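Local coordinates for protein putative NADPH-dependent oxidoreductase (Desulfitobacterium hafniense DCB-2, PDB 3DB2) that probably catalyses an NADPH-dependent oxidation or reduction, with a Rossmann-fold nucleotide-binding domain joined to a GFO/IDH/MocA-type C-terminal domain, at residues K78-I83 and Q107-V112; Q85-G90 and K114-K119; V101-A106 and A326-L331. All coordinates share one frame; numbering follows the deposited sequence. Where two conformers were deposited one is given.

Contact 1. Residues K78-I83 and Q107-V112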
loop_
_atom_site.group_PDB
_atom_site.type_symbol
_atom_site.label_atom_id
_atom_site.label_comp_id
_atom_site.label_asym_id
_atom_site.label_seq_id
_atom_site.Cartn_x
_atom_site.Cartn_y
_atom_site.Cartn_z
ATOM N N LYS C 78 1.772 -8.478 31.295
ATOM C CA LYS C 78 2.239 -8.132 32.633
ATOM C C LYS C 78 2.591 -6.670 32.781
ATOM O O LYS C 78 2.992 -6.206 33.853
ATOM C CB LYS C 78 3.424 -9.061 32.895
ATOM C CG LYS C 78 3.060 -10.545 32.875
ATOM C CD LYS C 78 1.759 -10.843 33.593
ATOM C CE LYS C 78 1.688 -12.232 34.196
ATOM N NZ LYS C 78 0.335 -12.526 34.765
ATOM N N HIS C 79 2.458 -5.875 31.716
ATOM C CA HIS C 79 2.809 -4.457 31.817
ATOM C C HIS C 79 2.004 -3.748 32.895
ATOM O O HIS C 79 2.550 -2.972 33.696
ATOM C CB HIS C 79 2.608 -3.773 30.454
ATOM C CG HIS C 79 3.621 -4.088 29.395
ATOM N ND1 HIS C 79 3.542 -3.540 28.132
ATOM C CD2 HIS C 79 4.729 -4.868 29.350
ATOM C CE1 HIS C 79 4.538 -3.959 27.371
ATOM N NE2 HIS C 79 5.284 -4.772 28.089
ATOM N N ALA C 80 0.700 -3.969 32.921
ATOM C CA ALA C 80 -0.239 -3.282 33.780
ATOM C C ALA C 80 0.068 -3.495 35.262
ATOM O O ALA C 80 0.249 -2.551 36.024
ATOM C CB ALA C 80 -1.673 -3.748 33.545
ATOM N N GLU C 81 0.142 -4.750 35.704
ATOM C CA GLU C 81 0.404 -4.947 37.137
ATOM C C GLU C 81 1.812 -4.505 37.494
ATOM O O GLU C 81 2.105 -4.052 38.608
ATOM C CB GLU C 81 0.170 -6.418 37.509
ATOM C CG GLU C 81 1.086 -7.368 36.787
ATOM C CD GLU C 81 0.771 -8.827 37.060
ATOM O OE1 GLU C 81 0.029 -9.403 36.242
ATOM O OE2 GLU C 81 1.278 -9.361 38.069
ATOM N N VAL C 82 2.777 -4.632 36.571
ATOM C CA VAL C 82 4.128 -4.218 36.959
ATOM C C VAL C 82 4.210 -2.706 37.067
ATOM O O VAL C 82 4.763 -2.148 38.024
ATOM C CB VAL C 82 5.161 -4.760 35.977
ATOM C CG1 VAL C 82 6.526 -4.205 36.315
ATOM C CG2 VAL C 82 5.178 -6.279 36.003
ATOM N N ILE C 83 3.639 -2.011 36.090
ATOM C CA ILE C 83 3.544 -0.545 36.162
ATOM C C ILE C 83 2.799 -0.112 37.409
ATOM O O ILE C 83 3.196 0.823 38.119
ATOM C CB ILE C 83 2.883 0.043 34.890
ATOM C CG1 ILE C 83 3.689 -0.199 33.617
ATOM C CG2 ILE C 83 2.603 1.520 35.061
ATOM C CD1 ILE C 83 2.878 -0.074 32.312
ATOM N N GLN C 107 -6.155 0.934 30.126
ATOM C CA GLN C 107 -6.887 1.878 30.983
ATOM C C GLN C 107 -6.335 1.856 32.404
ATOM O O GLN C 107 -6.245 2.866 33.094
ATOM C CB GLN C 107 -8.378 1.522 30.979
ATOM C CG GLN C 107 -9.057 1.917 29.685
ATOM C CD GLN C 107 -10.498 1.461 29.592
ATOM O OE1 GLN C 107 -10.906 0.430 30.133
ATOM N NE2 GLN C 107 -11.277 2.262 28.864
ATOM N N ARG C 108 -5.943 0.684 32.892
ATOM C CA ARG C 108 -5.381 0.628 34.238
ATOM C C ARG C 108 -4.106 1.453 34.286
ATOM O O ARG C 108 -3.844 2.085 35.291
ATOM C CB ARG C 108 -5.115 -0.824 34.635
ATOM C CG ARG C 108 -6.360 -1.484 35.234
ATOM C CD ARG C 108 -6.234 -2.999 35.245
ATOM N NE ARG C 108 -5.096 -3.443 36.051
ATOM C CZ ARG C 108 -4.639 -4.684 36.096
ATOM N NH1 ARG C 108 -5.246 -5.618 35.371
ATOM N NH2 ARG C 108 -3.595 -4.994 36.854
ATOM N N ILE C 109 -3.332 1.445 33.206
ATOM C CA ILE C 109 -2.035 2.095 33.201
ATOM C C ILE C 109 -2.221 3.599 33.123
ATOM O O ILE C 109 -1.583 4.406 33.794
ATOM C CB ILE C 109 -1.186 1.548 32.044
ATOM C CG1 ILE C 109 -0.828 0.071 32.205
ATOM C CG2 ILE C 109 0.037 2.412 31.848
ATOM C CD1 ILE C 109 -0.377 -0.569 30.906
ATOM N N ASP C 110 -3.145 4.060 32.286
ATOM C CA ASP C 110 -3.437 5.500 32.257
ATOM C C ASP C 110 -3.877 5.970 33.642
ATOM O O ASP C 110 -3.448 7.004 34.145
ATOM C CB ASP C 110 -4.481 5.745 31.178
ATOM C CG ASP C 110 -4.739 7.195 30.823
ATOM O OD1 ASP C 110 -3.840 8.046 30.968
ATOM O OD2 ASP C 110 -5.883 7.488 30.392
ATOM N N GLN C 111 -4.711 5.176 34.300
ATOM C CA GLN C 111 -5.279 5.601 35.583
ATOM C C GLN C 111 -4.247 5.705 36.693
ATOM O O GLN C 111 -4.169 6.674 37.459
ATOM C CB GLN C 111 -6.357 4.581 35.938
ATOM C CG GLN C 111 -6.782 4.707 37.397
ATOM C CD GLN C 111 -7.830 5.779 37.616
ATOM O OE1 GLN C 111 -8.107 6.591 36.731
ATOM N NE2 GLN C 111 -8.400 5.755 38.824
ATOM N N VAL C 112 -3.401 4.670 36.782
ATOM C CA VAL C 112 -2.373 4.703 37.857
ATOM C C VAL C 112 -1.336 5.769 37.621
ATOM O O VAL C 112 -0.773 6.310 38.579
ATOM C CB VAL C 112 -1.772 3.300 38.028
ATOM C CG1 VAL C 112 -0.726 2.988 36.959
ATOM C CG2 VAL C 112 -1.150 3.126 39.421
#

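Contact 2. Residues Q85-G90 and K114-K119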
loop_
_atom_site.group_PDB
_atom_site.type_symbol
_atom_site.label_atom_id
_atom_site.label_comp_id
_atom_site.label_asym_id
_atom_site.label_seq_id
_atom_site.Cartn_x
_atom_site.Cartn_y
_atom_site.Cartn_z
ATOM N N GLN C 85 2.498 -1.602 40.355
ATOM C CA GLN C 85 3.357 -1.770 41.523
ATOM C C GLN C 85 4.477 -0.758 41.549
ATOM O O GLN C 85 4.785 -0.147 42.588
ATOM C CB GLN C 85 3.910 -3.193 41.575
ATOM C CG GLN C 85 4.467 -3.526 42.961
ATOM C CD GLN C 85 5.168 -4.844 43.093
ATOM O OE1 GLN C 85 5.288 -5.639 42.160
ATOM N NE2 GLN C 85 5.666 -5.130 44.288
ATOM N N CYS C 86 5.118 -0.480 40.407
ATOM C CA CYS C 86 6.232 0.483 40.440
ATOM C C CYS C 86 5.750 1.910 40.630
ATOM O O CYS C 86 6.290 2.672 41.411
ATOM C CB CYS C 86 7.057 0.384 39.158
ATOM S SG CYS C 86 7.804 -1.222 38.914
ATOM N N ALA C 87 4.693 2.309 39.907
ATOM C CA ALA C 87 4.200 3.672 40.041
ATOM C C ALA C 87 3.691 3.941 41.449
ATOM O O ALA C 87 3.853 5.056 41.979
ATOM C CB ALA C 87 3.114 3.915 38.991
ATOM N N ARG C 88 3.075 2.948 42.087
ATOM C CA ARG C 88 2.586 3.206 43.449
ATOM C C ARG C 88 3.728 3.319 44.451
ATOM O O ARG C 88 3.480 3.839 45.550
ATOM C CB ARG C 88 1.589 2.125 43.864
ATOM C CG ARG C 88 0.452 1.940 42.891
ATOM C CD ARG C 88 -0.469 0.801 43.289
ATOM N NE ARG C 88 -1.778 1.048 42.663
ATOM C CZ ARG C 88 -2.667 0.157 42.260
ATOM N NH1 ARG C 88 -2.433 -1.142 42.408
ATOM N NH2 ARG C 88 -3.801 0.589 41.710
ATOM N N SER C 89 4.929 2.861 44.103
ATOM C CA SER C 89 6.097 3.121 44.929
ATOM C C SER C 89 6.849 4.368 44.487
ATOM O O SER C 89 7.975 4.641 44.926
ATOM C CB SER C 89 7.105 1.969 44.919
ATOM O OG SER C 89 6.675 0.960 45.831
ATOM N N GLY C 90 6.248 5.167 43.614
ATOM C CA GLY C 90 6.806 6.458 43.249
ATOM C C GLY C 90 7.836 6.388 42.147
ATOM O O GLY C 90 8.492 7.381 41.852
ATOM N N LYS C 114 -2.111 8.687 36.092
ATOM C CA LYS C 114 -2.854 9.868 36.536
ATOM C C LYS C 114 -2.797 9.985 38.056
ATOM O O LYS C 114 -2.329 11.004 38.573
ATOM C CB LYS C 114 -4.295 9.778 36.005
ATOM C CG LYS C 114 -4.427 10.074 34.517
ATOM C CD LYS C 114 -5.803 9.888 33.912
ATOM C CE LYS C 114 -6.430 8.539 34.198
ATOM N NZ LYS C 114 -7.790 8.339 33.606
ATOM N N GLU C 115 -3.245 8.940 38.738
ATOM C CA GLU C 115 -3.248 8.844 40.186
ATOM C C GLU C 115 -1.907 9.266 40.800
ATOM O O GLU C 115 -1.817 10.200 41.599
ATOM C CB GLU C 115 -3.512 7.423 40.689
ATOM C CG GLU C 115 -4.951 7.072 40.943
ATOM C CD GLU C 115 -5.296 5.621 40.661
ATOM O OE1 GLU C 115 -4.397 4.760 40.729
ATOM O OE2 GLU C 115 -6.487 5.332 40.376
ATOM N N THR C 116 -0.854 8.551 40.428
ATOM C CA THR C 116 0.444 8.743 41.082
ATOM C C THR C 116 1.204 9.950 40.583
ATOM O O THR C 116 2.030 10.519 41.315
ATOM C CB THR C 116 1.249 7.445 40.909
ATOM O OG1 THR C 116 1.437 7.192 39.523
ATOM C CG2 THR C 116 0.435 6.240 41.407
ATOM N N GLY C 117 0.979 10.409 39.364
ATOM C CA GLY C 117 1.692 11.559 38.834
ATOM C C GLY C 117 3.126 11.336 38.452
ATOM O O GLY C 117 3.882 12.288 38.223
ATOM N N VAL C 118 3.591 10.091 38.367
ATOM C CA VAL C 118 4.934 9.811 37.838
ATOM C C VAL C 118 4.991 10.040 36.336
ATOM O O VAL C 118 3.981 10.003 35.643
ATOM C CB VAL C 118 5.333 8.371 38.216
ATOM C CG1 VAL C 118 5.302 8.225 39.730
ATOM C CG2 VAL C 118 4.430 7.339 37.603
ATOM N N LYS C 119 6.130 10.357 35.782
ATOM C CA LYS C 119 6.526 10.393 34.410
ATOM C C LYS C 119 6.354 8.982 33.821
ATOM O O LYS C 119 6.621 7.950 34.440
ATOM C CB LYS C 119 7.962 10.839 34.197
ATOM C CG LYS C 119 8.274 12.195 34.814
ATOM C CD LYS C 119 7.087 13.145 34.742
ATOM C CE LYS C 119 7.584 14.569 35.016
ATOM N NZ LYS C 119 6.598 15.579 34.536
HETATM O O HOH W 1 -2.851 4.002 42.428
HETATM O O HOH W 2 -5.164 2.418 40.392
#

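Contact 3. Residues V101-A106 and A326-L331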
loop_
_atom_site.group_PDB
_atom_site.type_symbol
_atom_site.label_atom_id
_atom_site.label_comp_id
_atom_site.label_asym_id
_atom_site.label_seq_id
_atom_site.Cartn_x
_atom_site.Cartn_y
_atom_site.Cartn_z
ATOM N N VAL C 101 -1.819 -5.393 25.477
ATOM C CA VAL C 101 -2.647 -5.893 24.372
ATOM C C VAL C 101 -4.126 -5.812 24.693
ATOM O O VAL C 101 -4.980 -5.980 23.799
ATOM C CB VAL C 101 -2.206 -7.304 23.961
ATOM C CG1 VAL C 101 -0.921 -7.137 23.159
ATOM C CG2 VAL C 101 -1.986 -8.250 25.127
ATOM N N SER C 102 -4.531 -5.528 25.941
ATOM C CA SER C 102 -5.974 -5.368 26.136
ATOM C C SER C 102 -6.326 -3.942 26.548
ATOM O O SER C 102 -5.574 -3.192 27.175
ATOM C CB SER C 102 -6.496 -6.354 27.170
ATOM O OG SER C 102 -6.510 -5.751 28.456
ATOM N N LEU C 103 -7.535 -3.507 26.190
ATOM C CA LEU C 103 -7.941 -2.146 26.535
ATOM C C LEU C 103 -7.970 -1.931 28.051
ATOM O O LEU C 103 -7.580 -0.882 28.551
ATOM C CB LEU C 103 -9.311 -1.874 25.910
ATOM C CG LEU C 103 -9.859 -0.454 26.058
ATOM C CD1 LEU C 103 -8.966 0.575 25.381
ATOM C CD2 LEU C 103 -11.264 -0.336 25.487
ATOM N N ASP C 104 -8.465 -2.934 28.760
ATOM C CA ASP C 104 -8.629 -2.883 30.206
ATOM C C ASP C 104 -7.320 -2.477 30.879
ATOM O O ASP C 104 -7.227 -1.557 31.675
ATOM C CB ASP C 104 -9.071 -4.244 30.751
ATOM C CG ASP C 104 -9.300 -4.174 32.257
ATOM O OD1 ASP C 104 -10.012 -3.242 32.685
ATOM O OD2 ASP C 104 -8.768 -5.039 32.983
ATOM N N HIS C 105 -6.263 -3.174 30.530
ATOM C CA HIS C 105 -4.904 -2.999 30.995
ATOM C C HIS C 105 -4.395 -1.622 30.596
ATOM O O HIS C 105 -3.744 -0.946 31.398
ATOM C CB HIS C 105 -4.041 -4.118 30.450
ATOM C CG HIS C 105 -4.191 -5.442 31.121
ATOM N ND1 HIS C 105 -3.292 -6.471 30.911
ATOM C CD2 HIS C 105 -5.097 -5.908 32.007
ATOM C CE1 HIS C 105 -3.660 -7.519 31.638
ATOM N NE2 HIS C 105 -4.757 -7.210 32.311
ATOM N N ALA C 106 -4.694 -1.204 29.356
ATOM C CA ALA C 106 -4.207 0.120 28.942
ATOM C C ALA C 106 -4.858 1.152 29.844
ATOM O O ALA C 106 -4.239 2.129 30.243
ATOM C CB ALA C 106 -4.538 0.409 27.483
ATOM N N ALA C 326 -1.796 8.487 24.367
ATOM C CA ALA C 326 -1.240 8.351 23.036
ATOM C C ALA C 326 -0.961 6.872 22.765
ATOM O O ALA C 326 -1.313 6.355 21.709
ATOM C CB ALA C 326 -0.019 9.220 22.876
ATOM N N SER C 327 -0.345 6.197 23.723
ATOM C CA SER C 327 -0.051 4.768 23.529
ATOM C C SER C 327 -1.331 3.969 23.370
ATOM O O SER C 327 -1.420 3.066 22.528
ATOM C CB SER C 327 0.761 4.212 24.704
ATOM O OG SER C 327 1.931 4.978 24.893
ATOM N N LEU C 328 -2.314 4.326 24.200
ATOM C CA LEU C 328 -3.627 3.685 24.174
ATOM C C LEU C 328 -4.217 3.907 22.781
ATOM O O LEU C 328 -4.848 2.995 22.262
ATOM C CB LEU C 328 -4.515 4.217 25.290
ATOM C CG LEU C 328 -5.857 3.530 25.546
ATOM C CD1 LEU C 328 -6.281 3.720 26.990
ATOM C CD2 LEU C 328 -6.948 4.030 24.625
ATOM N N ARG C 329 -4.026 5.077 22.176
ATOM C CA ARG C 329 -4.595 5.310 20.861
ATOM C C ARG C 329 -3.972 4.370 19.832
ATOM O O ARG C 329 -4.649 3.946 18.904
ATOM C CB ARG C 329 -4.398 6.743 20.387
ATOM C CG ARG C 329 -5.566 7.683 20.604
ATOM C CD ARG C 329 -5.522 8.850 19.634
ATOM N NE ARG C 329 -6.818 9.199 19.068
ATOM C CZ ARG C 329 -7.363 8.730 17.956
ATOM N NH1 ARG C 329 -6.740 7.828 17.208
ATOM N NH2 ARG C 329 -8.563 9.178 17.600
ATOM N N ASN C 330 -2.694 4.056 20.019
ATOM C CA ASN C 330 -2.042 3.106 19.097
ATOM C C ASN C 330 -2.636 1.720 19.243
ATOM O O ASN C 330 -2.929 0.990 18.279
ATOM C CB ASN C 330 -0.525 3.084 19.338
ATOM C CG ASN C 330 0.173 4.369 18.942
ATOM O OD1 ASN C 330 -0.399 5.124 18.155
ATOM N ND2 ASN C 330 1.374 4.558 19.478
ATOM N N LEU C 331 -2.850 1.255 20.475
ATOM C CA LEU C 331 -3.467 -0.042 20.697
ATOM C C LEU C 331 -4.889 -0.118 20.129
ATOM O O LEU C 331 -5.321 -1.126 19.595
ATOM C CB LEU C 331 -3.592 -0.335 22.189
ATOM C CG LEU C 331 -4.350 -1.615 22.614
ATOM C CD1 LEU C 331 -3.648 -2.825 21.998
ATOM C CD2 LEU C 331 -4.446 -1.664 24.137
#

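Contact 1. Residues K78-I83 and Q107-V112
Ile83 and Ile109 share one rotamer, CG1 beside the backbone N and anti to the carbonyl carbon (chi1 near -65° in both), with the chain extended to CD1, so each sends its ethyl arm into the gap between the helices. The two side chains cross at about a right angle, and the CD1 methyl of Ile83 sits across the flank of Ile109, nearest its CD1 at 3.6 Å and also touching CG1 and CG2. Ile109 also lies along the backbone of the facing helix, its CG1 3.8 Å from Ala80 CA; the small methyl of Ala80 is consistent with the close approach, 5.7 Å from Ala80 CA to Ile109 CA. One turn further on, Ile83 CG2 meets Val112 CG1 at 4.1 Å, crossing obliquely. At the more open margin Arg108, its chain bent at chi3 (61°), swings its guanidinium over Ala80, whose CB sits 4.0 Å above the centre of one face. The charge is taken up by a salt bridge from Arg108 NH2 to Glu84, while Glu81 OE1 forms a salt bridge with Lys78 NZ, in which the hydrogen bond is weak. An alanine at Ile109 would remove the arm that reaches Ile83 CD1 and Ala80 CA and would probably loosen the packing between the two helices. Helices 79-88 and 103-116 run nearly parallel here, their short axes 9.1 Å apart at an angle of 18°, and Ile83 reaches beyond the pair to Ile72, Ile93 and Val95 on strands 69-72 and 92-96 of the Rossmann sheet.

Contact 2. Residues Q85-G90 and K114-K119
A Schellman motif ends helix 79-88 where this contact forms: Gly90, with positive phi (85°), is its C-prime residue, Gly90 N bonding to Ala87 O at 2.9 Å and Lys91 N to Cys86 O. Ala87 lies at the centre of the packing. Its CB touches both Thr116 OG1 and Val118 CG2, which lie side by side before it, the latter at 3.9 Å, while Thr116 CG2 rests 3.7 Å from Ala87 O. Thr116 OG1 takes the crowded position between N and C (chi1 61°), from which it hydrogen-bonds to Val112 O in its own helix. Gly117, also of positive phi, ends helix 103-116 and turns the chain toward strand 120-123, so both helix ends here lead back into the parallel sheet of the Rossmann fold. Past that turn, Val118 CG1 lies 3.9 Å from Gly90 O, and Val118 also packs on His92 and Ile113. Toward solvent, Arg88 and Glu115 face each other beyond salt-bridge range, Arg88 NH2 standing 4.3 Å from Glu115 OE1. Two waters at the edge of the guanidinium and in its plane bridge them: one accepts from Arg88 NE, the other weakly from Arg88 NH2, and both donate to Glu115 OE1.

Contact 3. Residues V101-A106 and A326-L331
Leu331 makes the tight part of this contact, pushing both methyls against the backbone that leads into helix 103-116. With CG anti to the backbone N (chi1 174°), it brings CD2 to 3.6 Å from Ser102 O, while CD1 lies 3.9 Å from Val101 O. The same CD2 methyl reaches Ala106 CB at 3.9 Å, so a single branch spans the start of the helix and its first turn. Leu328, one turn earlier on helix 324-343, also has CG anti to N (chi1 -172°) and sets CD1 3.8 Å from Ala106 CB. Ala106 thus offers its methyl to two leucines from the facing helix, and its smallness agrees with the close approach there, Ala106 CA being 6.0 Å from Leu328 CA. The packing is looser where the partly exposed Leu103 and Leu328 meet: they cross obliquely and touch through single methyls, Leu103 CD1 and Leu328 CD2, at 4.1 Å. Ser102 is the N-cap of helix 103-116, its OG accepting a weak but straight bond from His105 N (3.3 Å, 172°). Its carbonyl O, besides lying under Leu331, accepts from Ser100 OG and from Ala106 N, so the polar atom beneath the leucine is well supplied with donors. On the far helix, Leu328 also packs on Ile353 of the C-terminal helix 349-353. The contact joins the N-capped start of a helix of the Rossmann fold to helix 324-343, packing that links parts far apart in the chain, in a protein with the two-domain build of GFO/IDH/MocA-type oxidoreductases.

How the contacts relate
Helix 103-116 is common to all three contacts. Contacts 1 and 2 follow one another along its pairing with helix 79-88, their centres 10 Å apart, and meet where Val112 CG2 packs 3.9 Å from Arg88 NE. Contact 3 uses the beginning of helix 103-116, also 10 Å from contact 1 between centres; Ala80 CB packs on His105 CG at 3.9 Å and Gln107 N lies 4.2 Å from Leu328 CD1, so helix 103-116 touches both neighbouring helices within its first turns. Contacts 2 and 3 lie at its two ends, centres 18 Å apart, without touching. The GxGxxA pattern (Gly12, Gly14, Ala17), probably the dinucleotide-binding turn of the Rossmann fold, lies in none of these segments.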